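Local coordinates for protein polysaccharide Lyase Family 6 (Bacteroides cellulosilyticus, PDB 6QPS) that acts as a calcium-binding, mannuronic acid-specific alginate lyase of a human gut bacterium, probably breaking its polysaccharide substrate by beta-elimination, at residues D304-D309 with Q435-R440; R257-E262 with S279-G284; F26-V31 with G54-L59; A84-K89 with L104-A109. All coordinates share one frame; numbering follows the deposited sequence.

Overall arrangement
All four contacts belong to one elongated parallel beta-helix. Contacts 3 and 4 lie near its N-terminal end, with centres about 10 Å apart. They meet where strand 54-67 pairs with strand 84-87. Contacts 1 and 2 lie farther along, their centres about 8 Å apart, and meet where strand 276-283 of contact 2 pairs with strand 301-308 of contact 1. The two pairs are well separated: the centres of contacts 2 and 4 are about 30 Å apart. Along the chain the order is 3, 4, 2, 1, each closing before the next opens. Contact 3 joins the N-terminal cap to the first coils, contacts 4 and 2 stack coil on coil, and contact 1 brings a C-terminal helix back onto the coils.

Contact 1: D304-D309 with Q435-R440; sequences DNYIKD and QEEKER
The backbone oxygen of D304 is gripped end-on by two nitrogens of R440. NH2 of R440 stands 2.9 Å from O of D304, while NH1 of R440 makes a longer, more bent bond to the same atom. The oxygen lies in the guanidinium plane. NH1 approaches in the carbonyl plane, whereas NH2 sits above it. D304 OD1 adds a long salt bridge to R440 NH2 at 3.3 Å, and OD2 of D304 is hydrogen-bonded to S279 OG. From the helix itself, E436 OE2 takes R440 NE at 2.8 Å. A water joins this carboxylate to D304 OD1. Y306 CB covers one guanidinium face, over its centre. With CG anti to the backbone N (chi1 -167°), the Y306 ring reaches out to the helix. Its OH donates to the anti lone pair of E437 OE2, with 2.6 Å between OH of Y306 and OE2. The extended K308 crosses E437 at about a right angle, and its NZ meets OE1 of E437 at 2.8 Å on the syn side. Helix 433-445 is thus tied to strand 301-308 by two charged clusters. Both oxygens of the buried E437 carboxylate have a donor, which should favour its ionised form.

Contact 2: R257-E262 with S279-G284; sequences RNLFYE and SNTFIG
Two successive coils of a right-handed parallel beta-helix stack here, and N258 and N280 form a rung of an asparagine ladder at a corner. N280 OD1 takes two donors from the coil before it. One is the backbone N of N258, 3.0 Å from OD1 of N280. The other is N258 ND2, also 3.0 Å from N280 OD1. The two amides lie side by side, only 9° from coplanar. The ladder runs on both ways: N258 OD1 is bonded to N234 N, and N305 OD1 to N280 N. Past the corner the strands run parallel, and their backbone bonds pass alternately between them. T281 N goes to N258 O, F260 N to T281 O, I283 N to F260 O and E262 N to I283 O. F260 and F282 share one face and make an offset stack, with ring centroids 4.5 Å apart and planes 16° apart. CD1 of F260 lies over the rim of the F282 ring, 3.4 Å from CE2 of F282. The same first torsion (chi1 near -60°) points both rings the same way. On the other face L259 CD1 rests against T281 CG2 and I283 CG1, each at 4.0 Å, and Y261 CD2 meets I283 CG2. Helix 433-445 covers L259, and helix 454-465 covers Y261. F260 instead touches I245 and I246 of strand 244-249, with its side chain about 14 Å from the bound calcium ion. Strands 230-237 and 301-308 continue the stack beyond these two coils.

Contact 3: F26-V31 with G54-L59; sequences FSPKDV and GTYHNL
A chi1 of -63° sets CG of Y56 anti to its own carbonyl carbon and brings one face of the ring against P28. V31 has CG1 anti to the backbone N (chi1 158°), which leaves CG2 at the edge of the ring and both methyls near L59. P28 CG stands over one face of the Y56 ring in a CH-pi contact, 4.0 Å from the ring centroid and displaced toward the rim. CD of the same proline packs 3.6 Å from Y56 CZ. P28 CB lies 3.4 Å from the backbone O of T55. At the ring edge, near its plane, V31 CG2 comes 3.9 Å from Y56 CD2. L59 CD2 reaches V31 CG1 at 3.6 Å and touches CG2 of V31 almost as closely. This is the N-terminal cap of the beta-helix. Segment 26-31 leads from strand 23-26 into helix 31-40, which lies across the end of the coils, and strand 54-67 belongs to one of the first coils. The hydroxyl of Y56 is hydrogen-bonded to K52 O. The turn before the helix is braced from within. D30 OD2 uses its anti lone pair for the backbone N of S27, at 3.0 Å, while OD1 of D30 takes K29 NZ in a salt bridge. D30 N is bonded in turn to S27 O. F26 packs on A33, M34 and L37 of the helix, and M34 also touches L59.

Contact 4: A84-K89 with L104-A109; sequences AVISGK and LLFYKA
S87 OG donates to the backbone O of Y107, and this bond from OG to O is 2.7 Å long. It runs nearly along the C=O axis. The oxygen it fills sits at a beta bulge, where the register of two parallel coils shifts by one residue between I86 and G88. Before the bulge the backbone bonds are regular. L105 N donates to A84 O, I86 N reaches L105 O at 2.8 Å, and Y107 N reaches I86 O at 3.0 Å. After it, G88 N meets K108 O at 2.9 Å in an almost straight bond (178° at the hydrogen). The alternate residues V85 and S87 turn their backbone bonds the other way, to G54, Y56 and N58 of the preceding coil. K89 N is bonded to N58 OD1. G88 has a backbone bond to W110, and its O also receives a CA-H contact from A109 at 3.1 Å between O and CA. On one face I86 lies beside F106, with CD1 of I86 3.7 Å from CE2 of F106. On the other face V85 CG2 packs on L105 CD2; V85 CG1 also touches Y107 CB. The coil turns a corner at G88 and K89, and the next at K108. At the bulge the serine hydroxyl serves Y107 O in place of a main-chain N-H, so bonding between the coils continues through the irregular turn.

Contact 1: D304-D309 with Q435-R440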
loop_
_atom_site.group_PDB
_atom_site.type_symbol
_atom_site.label_atom_id
_atom_site.label_comp_id
_atom_site.label_asym_id
_atom_site.label_seq_id
_atom_site.Cartn_x
_atom_site.Cartn_y
_atom_site.Cartn_z
ATOM N N ASP A 304 -1.587 -6.273 -16.777
ATOM C CA ASP A 304 -0.120 -6.368 -16.853
ATOM C C ASP A 304 0.551 -6.700 -15.521
ATOM O O ASP A 304 1.732 -6.406 -15.350
ATOM C CB ASP A 304 0.471 -5.094 -17.500
ATOM C CG ASP A 304 1.922 -5.251 -17.954
ATOM O OD1 ASP A 304 2.228 -6.301 -18.555
ATOM O OD2 ASP A 304 2.708 -4.308 -17.722
ATOM N N ASN A 305 -0.160 -7.312 -14.575
ATOM C CA ASN A 305 0.441 -7.718 -13.314
ATOM C C ASN A 305 1.071 -9.093 -13.456
ATOM O O ASN A 305 0.600 -9.932 -14.217
ATOM C CB ASN A 305 -0.606 -7.705 -12.202
ATOM C CG ASN A 305 -1.259 -6.331 -12.050
ATOM O OD1 ASN A 305 -0.707 -5.438 -11.425
ATOM N ND2 ASN A 305 -2.445 -6.161 -12.654
ATOM N N TYR A 306 2.166 -9.305 -12.721
ATOM C CA TYR A 306 2.970 -10.528 -12.801
ATOM C C TYR A 306 3.079 -11.089 -11.387
ATOM O O TYR A 306 3.693 -10.459 -10.519
ATOM C CB TYR A 306 4.349 -10.186 -13.379
ATOM C CG TYR A 306 5.208 -11.366 -13.809
ATOM C CD1 TYR A 306 5.834 -12.180 -12.875
ATOM C CD2 TYR A 306 5.418 -11.653 -15.164
ATOM C CE1 TYR A 306 6.641 -13.241 -13.261
ATOM C CE2 TYR A 306 6.229 -12.700 -15.554
ATOM C CZ TYR A 306 6.830 -13.496 -14.600
ATOM O OH TYR A 306 7.630 -14.549 -15.019
ATOM N N ILE A 307 2.460 -12.252 -11.159
ATOM C CA ILE A 307 2.333 -12.861 -9.827
ATOM C C ILE A 307 3.046 -14.204 -9.858
ATOM O O ILE A 307 2.671 -15.082 -10.648
ATOM C CB ILE A 307 0.858 -13.044 -9.442
ATOM C CG1 ILE A 307 0.204 -11.673 -9.369
ATOM C CG2 ILE A 307 0.731 -13.738 -8.129
ATOM C CD1 ILE A 307 -1.290 -11.633 -9.544
ATOM N N LYS A 308 4.090 -14.350 -9.040
ATOM C CA LYS A 308 4.948 -15.533 -9.039
ATOM C C LYS A 308 5.094 -16.164 -7.656
ATOM O O LYS A 308 5.464 -15.494 -6.689
ATOM C CB LYS A 308 6.352 -15.161 -9.579
ATOM C CG LYS A 308 7.339 -16.316 -9.666
ATOM C CD LYS A 308 8.758 -15.877 -10.039
ATOM C CE LYS A 308 9.631 -17.071 -10.369
ATOM N NZ LYS A 308 11.069 -16.678 -10.497
ATOM N N ASP A 309 4.924 -17.493 -7.605
ATOM C CA ASP A 309 5.261 -18.305 -6.439
ATOM C C ASP A 309 4.622 -17.775 -5.155
ATOM O O ASP A 309 5.272 -17.724 -4.107
ATOM C CB ASP A 309 6.778 -18.406 -6.236
ATOM C CG ASP A 309 7.501 -19.142 -7.351
ATOM O OD1 ASP A 309 6.876 -19.946 -8.096
ATOM O OD2 ASP A 309 8.735 -18.924 -7.470
ATOM N N GLN A 435 13.727 -12.962 -17.964
ATOM C CA GLN A 435 14.068 -11.606 -18.405
ATOM C C GLN A 435 12.965 -10.603 -18.055
ATOM O O GLN A 435 13.250 -9.452 -17.682
ATOM C CB GLN A 435 14.328 -11.620 -19.912
ATOM C CG GLN A 435 14.613 -10.260 -20.520
ATOM C CD GLN A 435 15.887 -9.630 -19.979
ATOM O OE1 GLN A 435 16.815 -10.325 -19.562
ATOM N NE2 GLN A 435 15.936 -8.302 -19.986
ATOM N N GLU A 436 11.703 -11.001 -18.212
ATOM C CA GLU A 436 10.599 -10.133 -17.821
ATOM C C GLU A 436 10.681 -9.794 -16.337
ATOM O O GLU A 436 10.532 -8.627 -15.948
ATOM C CB GLU A 436 9.275 -10.823 -18.147
ATOM C CG GLU A 436 8.027 -10.051 -17.754
ATOM C CD GLU A 436 7.821 -8.774 -18.554
ATOM O OE1 GLU A 436 8.297 -8.696 -19.711
ATOM O OE2 GLU A 436 7.186 -7.829 -18.035
ATOM N N GLU A 437 10.958 -10.794 -15.492
ATOM C CA GLU A 437 11.079 -10.539 -14.059
ATOM C C GLU A 437 12.233 -9.599 -13.771
ATOM O O GLU A 437 12.116 -8.698 -12.934
ATOM C CB GLU A 437 11.285 -11.863 -13.309
ATOM C CG GLU A 437 10.070 -12.796 -13.400
ATOM C CD GLU A 437 10.317 -14.212 -12.888
ATOM O OE1 GLU A 437 11.263 -14.427 -12.086
ATOM O OE2 GLU A 437 9.554 -15.122 -13.294
ATOM N N LYS A 438 13.375 -9.818 -14.431
ATOM C CA LYS A 438 14.537 -8.977 -14.188
ATOM C C LYS A 438 14.242 -7.526 -14.540
ATOM O O LYS A 438 14.607 -6.619 -13.781
ATOM C CB LYS A 438 15.756 -9.481 -14.961
ATOM C CG LYS A 438 16.966 -8.564 -14.791
ATOM C CD LYS A 438 18.271 -9.195 -15.260
ATOM C CE LYS A 438 19.452 -8.230 -15.012
ATOM N NZ LYS A 438 19.482 -7.616 -13.636
ATOM N N GLU A 439 13.582 -7.279 -15.676
ATOM C CA GLU A 439 13.253 -5.904 -16.042
ATOM C C GLU A 439 12.363 -5.250 -14.990
ATOM O O GLU A 439 12.573 -4.091 -14.619
ATOM C CB GLU A 439 12.563 -5.866 -17.407
ATOM C CG GLU A 439 13.496 -6.171 -18.574
ATOM C CD GLU A 439 12.758 -6.342 -19.893
ATOM O OE1 GLU A 439 11.525 -6.131 -19.934
ATOM O OE2 GLU A 439 13.417 -6.705 -20.891
ATOM N N ARG A 440 11.354 -5.978 -14.510
ATOM C CA ARG A 440 10.415 -5.422 -13.536
ATOM C C ARG A 440 11.103 -5.116 -12.210
ATOM O O ARG A 440 10.910 -4.039 -11.637
ATOM C CB ARG A 440 9.263 -6.401 -13.322
ATOM C CG ARG A 440 8.300 -6.501 -14.488
ATOM C CD ARG A 440 7.376 -7.705 -14.316
ATOM N NE ARG A 440 6.358 -7.746 -15.356
ATOM C CZ ARG A 440 5.119 -7.273 -15.212
ATOM N NH1 ARG A 440 4.699 -6.738 -14.064
ATOM N NH2 ARG A 440 4.277 -7.346 -16.240
HETATM O O HOH W 1 4.615 -6.856 -19.799
HETATM O O HOH W 2 10.757 -17.454 -13.837
#

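Contact 2: R257-E262 with S279-G284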
loop_
_atom_site.group_PDB
_atom_site.type_symbol
_atom_site.label_atom_id
_atom_site.label_comp_id
_atom_site.label_asym_id
_atom_site.label_seq_id
_atom_site.Cartn_x
_atom_site.Cartn_y
_atom_site.Cartn_z
ATOM N N ARG A 257 3.073 -0.554 -10.772
ATOM C CA ARG A 257 4.520 -0.798 -10.825
ATOM C C ARG A 257 5.138 -0.972 -9.436
ATOM O O ARG A 257 6.317 -0.666 -9.213
ATOM C CB ARG A 257 5.272 0.268 -11.631
ATOM C CG ARG A 257 5.073 0.192 -13.140
ATOM C CD ARG A 257 5.598 1.448 -13.844
ATOM N NE ARG A 257 6.988 1.734 -13.481
ATOM C CZ ARG A 257 8.030 1.563 -14.274
ATOM N NH1 ARG A 257 7.895 1.068 -15.498
ATOM N NH2 ARG A 257 9.239 1.862 -13.822
ATOM N N ASN A 258 4.376 -1.520 -8.491
ATOM C CA ASN A 258 4.905 -1.846 -7.168
ATOM C C ASN A 258 5.452 -3.266 -7.193
ATOM O O ASN A 258 5.027 -4.086 -8.008
ATOM C CB ASN A 258 3.831 -1.707 -6.088
ATOM C CG ASN A 258 3.264 -0.323 -6.038
ATOM O OD1 ASN A 258 3.905 0.634 -5.571
ATOM N ND2 ASN A 258 2.059 -0.176 -6.580
ATOM N N LEU A 259 6.419 -3.545 -6.307
ATOM C CA LEU A 259 7.029 -4.867 -6.154
ATOM C C LEU A 259 6.699 -5.384 -4.762
ATOM O O LEU A 259 6.980 -4.700 -3.772
ATOM C CB LEU A 259 8.554 -4.811 -6.317
ATOM C CG LEU A 259 9.309 -6.117 -6.034
ATOM C CD1 LEU A 259 8.985 -7.192 -7.035
ATOM C CD2 LEU A 259 10.806 -5.807 -6.008
ATOM N N PHE A 260 6.112 -6.592 -4.691
ATOM C CA PHE A 260 5.735 -7.251 -3.433
ATOM C C PHE A 260 6.616 -8.487 -3.277
ATOM O O PHE A 260 6.416 -9.483 -3.972
ATOM C CB PHE A 260 4.254 -7.614 -3.437
ATOM C CG PHE A 260 3.346 -6.419 -3.642
ATOM C CD1 PHE A 260 2.994 -5.999 -4.918
ATOM C CD2 PHE A 260 2.891 -5.668 -2.565
ATOM C CE1 PHE A 260 2.170 -4.886 -5.111
ATOM C CE2 PHE A 260 2.070 -4.566 -2.764
ATOM C CZ PHE A 260 1.724 -4.180 -4.038
ATOM N N TYR A 261 7.612 -8.404 -2.391
ATOM C CA TYR A 261 8.677 -9.398 -2.291
ATOM C C TYR A 261 8.626 -10.090 -0.940
ATOM O O TYR A 261 8.786 -9.440 0.102
ATOM C CB TYR A 261 10.031 -8.705 -2.464
ATOM C CG TYR A 261 11.278 -9.576 -2.383
ATOM C CD1 TYR A 261 11.878 -9.866 -1.150
ATOM C CD2 TYR A 261 11.873 -10.083 -3.531
ATOM C CE1 TYR A 261 13.025 -10.628 -1.079
ATOM C CE2 TYR A 261 13.020 -10.855 -3.469
ATOM C CZ TYR A 261 13.583 -11.146 -2.235
ATOM O OH TYR A 261 14.738 -11.897 -2.129
ATOM N N GLU A 262 8.443 -11.413 -0.968
ATOM C CA GLU A 262 8.427 -12.242 0.246
ATOM C C GLU A 262 7.479 -11.686 1.316
ATOM O O GLU A 262 7.779 -11.730 2.509
ATOM C CB GLU A 262 9.840 -12.423 0.815
ATOM C CG GLU A 262 10.743 -13.274 -0.072
ATOM C CD GLU A 262 12.081 -13.628 0.571
ATOM O OE1 GLU A 262 12.434 -13.080 1.643
ATOM O OE2 GLU A 262 12.795 -14.459 -0.030
ATOM N N SER A 279 0.567 -3.330 -13.814
ATOM C CA SER A 279 1.998 -3.616 -13.950
ATOM C C SER A 279 2.704 -3.822 -12.622
ATOM O O SER A 279 3.899 -3.543 -12.513
ATOM C CB SER A 279 2.739 -2.554 -14.772
ATOM O OG SER A 279 2.128 -2.347 -16.050
ATOM N N ASN A 280 1.995 -4.330 -11.614
ATOM C CA ASN A 280 2.633 -4.714 -10.358
ATOM C C ASN A 280 3.273 -6.091 -10.497
ATOM O O ASN A 280 2.915 -6.870 -11.379
ATOM C CB ASN A 280 1.604 -4.719 -9.225
ATOM C CG ASN A 280 0.979 -3.344 -9.016
ATOM O OD1 ASN A 280 1.562 -2.463 -8.395
ATOM N ND2 ASN A 280 -0.198 -3.134 -9.585
ATOM N N THR A 281 4.224 -6.391 -9.597
ATOM C CA THR A 281 4.990 -7.629 -9.624
ATOM C C THR A 281 5.044 -8.210 -8.215
ATOM O O THR A 281 5.318 -7.487 -7.249
ATOM C CB THR A 281 6.408 -7.347 -10.140
ATOM O OG1 THR A 281 6.346 -6.650 -11.393
ATOM C CG2 THR A 281 7.199 -8.648 -10.345
ATOM N N PHE A 282 4.799 -9.517 -8.121
ATOM C CA PHE A 282 4.783 -10.232 -6.846
ATOM C C PHE A 282 5.767 -11.388 -6.946
ATOM O O PHE A 282 5.629 -12.250 -7.817
ATOM C CB PHE A 282 3.391 -10.763 -6.484
ATOM C CG PHE A 282 2.287 -9.722 -6.425
ATOM C CD1 PHE A 282 1.783 -9.143 -7.580
ATOM C CD2 PHE A 282 1.688 -9.417 -5.211
ATOM C CE1 PHE A 282 0.732 -8.232 -7.520
ATOM C CE2 PHE A 282 0.650 -8.504 -5.136
ATOM C CZ PHE A 282 0.171 -7.911 -6.295
ATOM N N ILE A 283 6.759 -11.412 -6.048
ATOM C CA ILE A 283 7.784 -12.460 -5.999
ATOM C C ILE A 283 7.668 -13.130 -4.628
ATOM O O ILE A 283 8.212 -12.629 -3.642
ATOM C CB ILE A 283 9.186 -11.882 -6.225
ATOM C CG1 ILE A 283 9.263 -11.119 -7.560
ATOM C CG2 ILE A 283 10.268 -12.981 -6.122
ATOM C CD1 ILE A 283 9.155 -11.955 -8.813
ATOM N N GLY A 284 6.954 -14.249 -4.541
ATOM C CA GLY A 284 6.630 -14.793 -3.233
ATOM C C GLY A 284 7.635 -15.778 -2.663
ATOM O O GLY A 284 7.633 -16.025 -1.459
HETATM O O HOH W 3 6.752 -4.112 -10.516
#

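Contact 3: F26-V31 with G54-L59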
loop_
_atom_site.group_PDB
_atom_site.type_symbol
_atom_site.label_atom_id
_atom_site.label_comp_id
_atom_site.label_asym_id
_atom_site.label_seq_id
_atom_site.Cartn_x
_atom_site.Cartn_y
_atom_site.Cartn_z
ATOM N N PHE A 26 19.572 24.591 14.417
ATOM C CA PHE A 26 19.327 24.185 15.790
ATOM C C PHE A 26 20.089 22.907 16.109
ATOM O O PHE A 26 20.376 22.096 15.223
ATOM C CB PHE A 26 17.827 23.876 15.982
ATOM C CG PHE A 26 16.941 25.046 15.723
ATOM C CD1 PHE A 26 16.663 25.956 16.739
ATOM C CD2 PHE A 26 16.400 25.261 14.461
ATOM C CE1 PHE A 26 15.858 27.066 16.503
ATOM C CE2 PHE A 26 15.592 26.370 14.223
ATOM C CZ PHE A 26 15.323 27.265 15.248
ATOM N N SER A 27 20.380 22.725 17.403
ATOM C CA SER A 27 21.002 21.521 17.939
ATOM C C SER A 27 20.044 20.888 18.940
ATOM O O SER A 27 19.019 21.494 19.276
ATOM C CB SER A 27 22.323 21.882 18.614
ATOM O OG SER A 27 23.286 22.275 17.648
ATOM N N PRO A 28 20.347 19.689 19.445
ATOM C CA PRO A 28 19.427 19.038 20.401
ATOM C C PRO A 28 19.100 19.865 21.634
ATOM O O PRO A 28 17.988 19.750 22.166
ATOM C CB PRO A 28 20.150 17.731 20.753
ATOM C CG PRO A 28 20.930 17.411 19.495
ATOM C CD PRO A 28 21.384 18.763 18.955
ATOM N N LYS A 29 20.022 20.696 22.116
ATOM C CA LYS A 29 19.718 21.548 23.259
ATOM C C LYS A 29 18.693 22.629 22.939
ATOM O O LYS A 29 18.214 23.295 23.863
ATOM C CB LYS A 29 20.999 22.208 23.774
ATOM C CG LYS A 29 21.581 23.241 22.819
ATOM C CD LYS A 29 22.819 23.915 23.420
ATOM C CE LYS A 29 23.250 25.112 22.582
ATOM N NZ LYS A 29 22.240 26.206 22.619
ATOM N N ASP A 30 18.359 22.829 21.664
ATOM C CA ASP A 30 17.488 23.924 21.252
ATOM C C ASP A 30 16.090 23.449 20.866
ATOM O O ASP A 30 15.397 24.147 20.121
ATOM C CB ASP A 30 18.092 24.684 20.069
ATOM C CG ASP A 30 19.502 25.168 20.331
ATOM O OD1 ASP A 30 19.711 25.905 21.325
ATOM O OD2 ASP A 30 20.403 24.806 19.533
ATOM N N VAL A 31 15.671 22.274 21.329
ATOM C CA VAL A 31 14.349 21.739 20.957
ATOM C C VAL A 31 13.264 22.754 21.219
ATOM O O VAL A 31 12.371 22.937 20.337
ATOM C CB VAL A 31 14.114 20.403 21.592
ATOM C CG1 VAL A 31 12.621 20.096 21.667
ATOM C CG2 VAL A 31 14.849 19.285 20.833
ATOM N N GLY A 54 22.827 14.984 15.721
ATOM C CA GLY A 54 22.520 14.651 17.099
ATOM C C GLY A 54 21.179 13.956 17.196
ATOM O O GLY A 54 20.492 13.739 16.197
ATOM N N THR A 55 20.807 13.620 18.434
ATOM C CA THR A 55 19.526 12.974 18.716
ATOM C C THR A 55 18.615 13.945 19.453
ATOM O O THR A 55 19.003 14.528 20.479
ATOM C CB THR A 55 19.698 11.679 19.512
ATOM O OG1 THR A 55 20.504 10.780 18.747
ATOM C CG2 THR A 55 18.329 11.039 19.768
ATOM N N TYR A 56 17.411 14.110 18.918
ATOM C CA TYR A 56 16.408 15.047 19.402
ATOM C C TYR A 56 15.341 14.213 20.100
ATOM O O TYR A 56 14.557 13.522 19.441
ATOM C CB TYR A 56 15.845 15.842 18.222
ATOM C CG TYR A 56 16.893 16.694 17.531
ATOM C CD1 TYR A 56 17.880 16.124 16.735
ATOM C CD2 TYR A 56 16.936 18.062 17.730
ATOM C CE1 TYR A 56 18.866 16.900 16.145
ATOM C CE2 TYR A 56 17.907 18.845 17.143
ATOM C CZ TYR A 56 18.874 18.265 16.353
ATOM O OH TYR A 56 19.855 19.061 15.782
ATOM N N HIS A 57 15.343 14.247 21.431
ATOM C CA HIS A 57 14.504 13.369 22.231
ATOM C C HIS A 57 13.228 14.085 22.655
ATOM O O HIS A 57 13.249 15.266 23.015
ATOM C CB HIS A 57 15.224 12.916 23.506
ATOM C CG HIS A 57 16.348 11.956 23.274
ATOM N ND1 HIS A 57 16.150 10.613 23.033
ATOM C CD2 HIS A 57 17.689 12.144 23.267
ATOM C CE1 HIS A 57 17.318 10.019 22.873
ATOM N NE2 HIS A 57 18.271 10.923 23.026
ATOM N N ASN A 58 12.116 13.352 22.624
ATOM C CA ASN A 58 10.866 13.772 23.267
ATOM C C ASN A 58 10.401 15.151 22.793
ATOM O O ASN A 58 10.163 16.065 23.594
ATOM C CB ASN A 58 10.994 13.727 24.794
ATOM C CG ASN A 58 11.208 12.322 25.314
ATOM O OD1 ASN A 58 10.461 11.401 24.973
ATOM N ND2 ASN A 58 12.237 12.143 26.128
ATOM N N LEU A 59 10.229 15.280 21.474
ATOM C CA LEU A 59 9.650 16.507 20.944
ATOM C C LEU A 59 8.210 16.676 21.407
ATOM O O LEU A 59 7.710 17.802 21.483
ATOM C CB LEU A 59 9.690 16.507 19.417
ATOM C CG LEU A 59 11.058 16.437 18.745
ATOM C CD1 LEU A 59 10.901 16.452 17.205
ATOM C CD2 LEU A 59 11.947 17.573 19.190
#

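Contact 4: A84-K89 with L104-A109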
loop_
_atom_site.group_PDB
_atom_site.type_symbol
_atom_site.label_atom_id
_atom_site.label_comp_id
_atom_site.label_asym_id
_atom_site.label_seq_id
_atom_site.Cartn_x
_atom_site.Cartn_y
_atom_site.Cartn_z
ATOM N N ALA A 84 20.508 13.614 11.854
ATOM C CA ALA A 84 19.548 14.161 12.811
ATOM C C ALA A 84 18.498 13.094 13.117
ATOM O O ALA A 84 17.673 12.761 12.255
ATOM C CB ALA A 84 18.884 15.430 12.286
ATOM N N VAL A 85 18.514 12.592 14.351
ATOM C CA VAL A 85 17.707 11.447 14.779
ATOM C C VAL A 85 16.646 11.968 15.733
ATOM O O VAL A 85 16.963 12.725 16.660
ATOM C CB VAL A 85 18.584 10.403 15.498
ATOM C CG1 VAL A 85 17.781 9.159 15.848
ATOM C CG2 VAL A 85 19.810 10.047 14.656
ATOM N N ILE A 86 15.394 11.570 15.511
ATOM C CA ILE A 86 14.268 11.965 16.354
ATOM C C ILE A 86 13.758 10.725 17.076
ATOM O O ILE A 86 13.422 9.721 16.434
ATOM C CB ILE A 86 13.166 12.628 15.513
ATOM C CG1 ILE A 86 13.702 13.936 14.914
ATOM C CG2 ILE A 86 11.938 12.870 16.348
ATOM C CD1 ILE A 86 12.753 14.587 13.916
ATOM N N SER A 87 13.675 10.805 18.407
ATOM C CA SER A 87 13.372 9.653 19.248
ATOM C C SER A 87 12.449 10.066 20.391
ATOM O O SER A 87 12.335 11.247 20.728
ATOM C CB SER A 87 14.673 9.036 19.801
ATOM O OG SER A 87 15.565 8.717 18.740
ATOM N N GLY A 88 11.809 9.075 21.010
ATOM C CA GLY A 88 10.949 9.353 22.148
ATOM C C GLY A 88 9.539 9.759 21.739
ATOM O O GLY A 88 9.118 9.605 20.593
ATOM N N LYS A 89 8.812 10.316 22.715
ATOM C CA LYS A 89 7.409 10.664 22.524
ATOM C C LYS A 89 7.264 11.723 21.441
ATOM O O LYS A 89 8.025 12.697 21.404
ATOM C CB LYS A 89 6.819 11.214 23.822
ATOM C CG LYS A 89 6.555 10.174 24.894
ATOM C CD LYS A 89 6.163 10.817 26.216
ATOM C CE LYS A 89 5.440 9.811 27.107
ATOM N NZ LYS A 89 5.788 9.958 28.538
ATOM N N LEU A 104 15.297 13.183 7.443
ATOM C CA LEU A 104 15.165 12.972 8.881
ATOM C C LEU A 104 15.092 11.484 9.198
ATOM O O LEU A 104 14.492 10.712 8.446
ATOM C CB LEU A 104 13.901 13.659 9.406
ATOM C CG LEU A 104 13.880 15.188 9.280
ATOM C CD1 LEU A 104 12.523 15.725 9.703
ATOM C CD2 LEU A 104 14.990 15.868 10.073
ATOM N N LEU A 105 15.656 11.096 10.338
ATOM C CA LEU A 105 15.618 9.718 10.806
ATOM C C LEU A 105 14.786 9.635 12.075
ATOM O O LEU A 105 15.252 10.046 13.146
ATOM C CB LEU A 105 17.031 9.218 11.067
ATOM C CG LEU A 105 17.202 7.878 11.779
ATOM C CD1 LEU A 105 16.487 6.743 11.141
ATOM C CD2 LEU A 105 18.695 7.511 11.849
ATOM N N PHE A 106 13.584 9.071 11.958
ATOM C CA PHE A 106 12.725 8.787 13.101
ATOM C C PHE A 106 13.076 7.375 13.562
ATOM O O PHE A 106 12.821 6.402 12.848
ATOM C CB PHE A 106 11.243 8.916 12.752
ATOM C CG PHE A 106 10.826 10.302 12.283
ATOM C CD1 PHE A 106 10.908 10.661 10.956
ATOM C CD2 PHE A 106 10.348 11.238 13.182
ATOM C CE1 PHE A 106 10.525 11.931 10.532
ATOM C CE2 PHE A 106 9.969 12.512 12.755
ATOM C CZ PHE A 106 10.064 12.853 11.438
ATOM N N TYR A 107 13.685 7.263 14.742
ATOM C CA TYR A 107 14.201 5.997 15.259
ATOM C C TYR A 107 13.803 5.894 16.721
ATOM O O TYR A 107 14.193 6.739 17.533
ATOM C CB TYR A 107 15.720 5.881 15.104
ATOM C CG TYR A 107 16.232 4.548 15.631
ATOM C CD1 TYR A 107 15.944 3.356 14.962
ATOM C CD2 TYR A 107 16.957 4.466 16.808
ATOM C CE1 TYR A 107 16.373 2.144 15.441
ATOM C CE2 TYR A 107 17.380 3.250 17.294
ATOM C CZ TYR A 107 17.090 2.095 16.606
ATOM O OH TYR A 107 17.513 0.886 17.105
ATOM N N LYS A 108 13.033 4.866 17.062
ATOM C CA LYS A 108 12.561 4.677 18.432
ATOM C C LYS A 108 11.885 5.946 18.956
ATOM O O LYS A 108 12.071 6.366 20.094
ATOM C CB LYS A 108 13.675 4.160 19.352
ATOM C CG LYS A 108 14.041 2.717 19.001
ATOM C CD LYS A 108 15.081 2.073 19.923
ATOM C CE LYS A 108 15.216 0.582 19.550
ATOM N NZ LYS A 108 16.216 -0.211 20.344
ATOM N N ALA A 109 11.091 6.570 18.091
ATOM C CA ALA A 109 10.066 7.532 18.479
ATOM C C ALA A 109 8.726 6.806 18.466
ATOM O O ALA A 109 8.618 5.696 17.944
ATOM C CB ALA A 109 10.018 8.676 17.462
#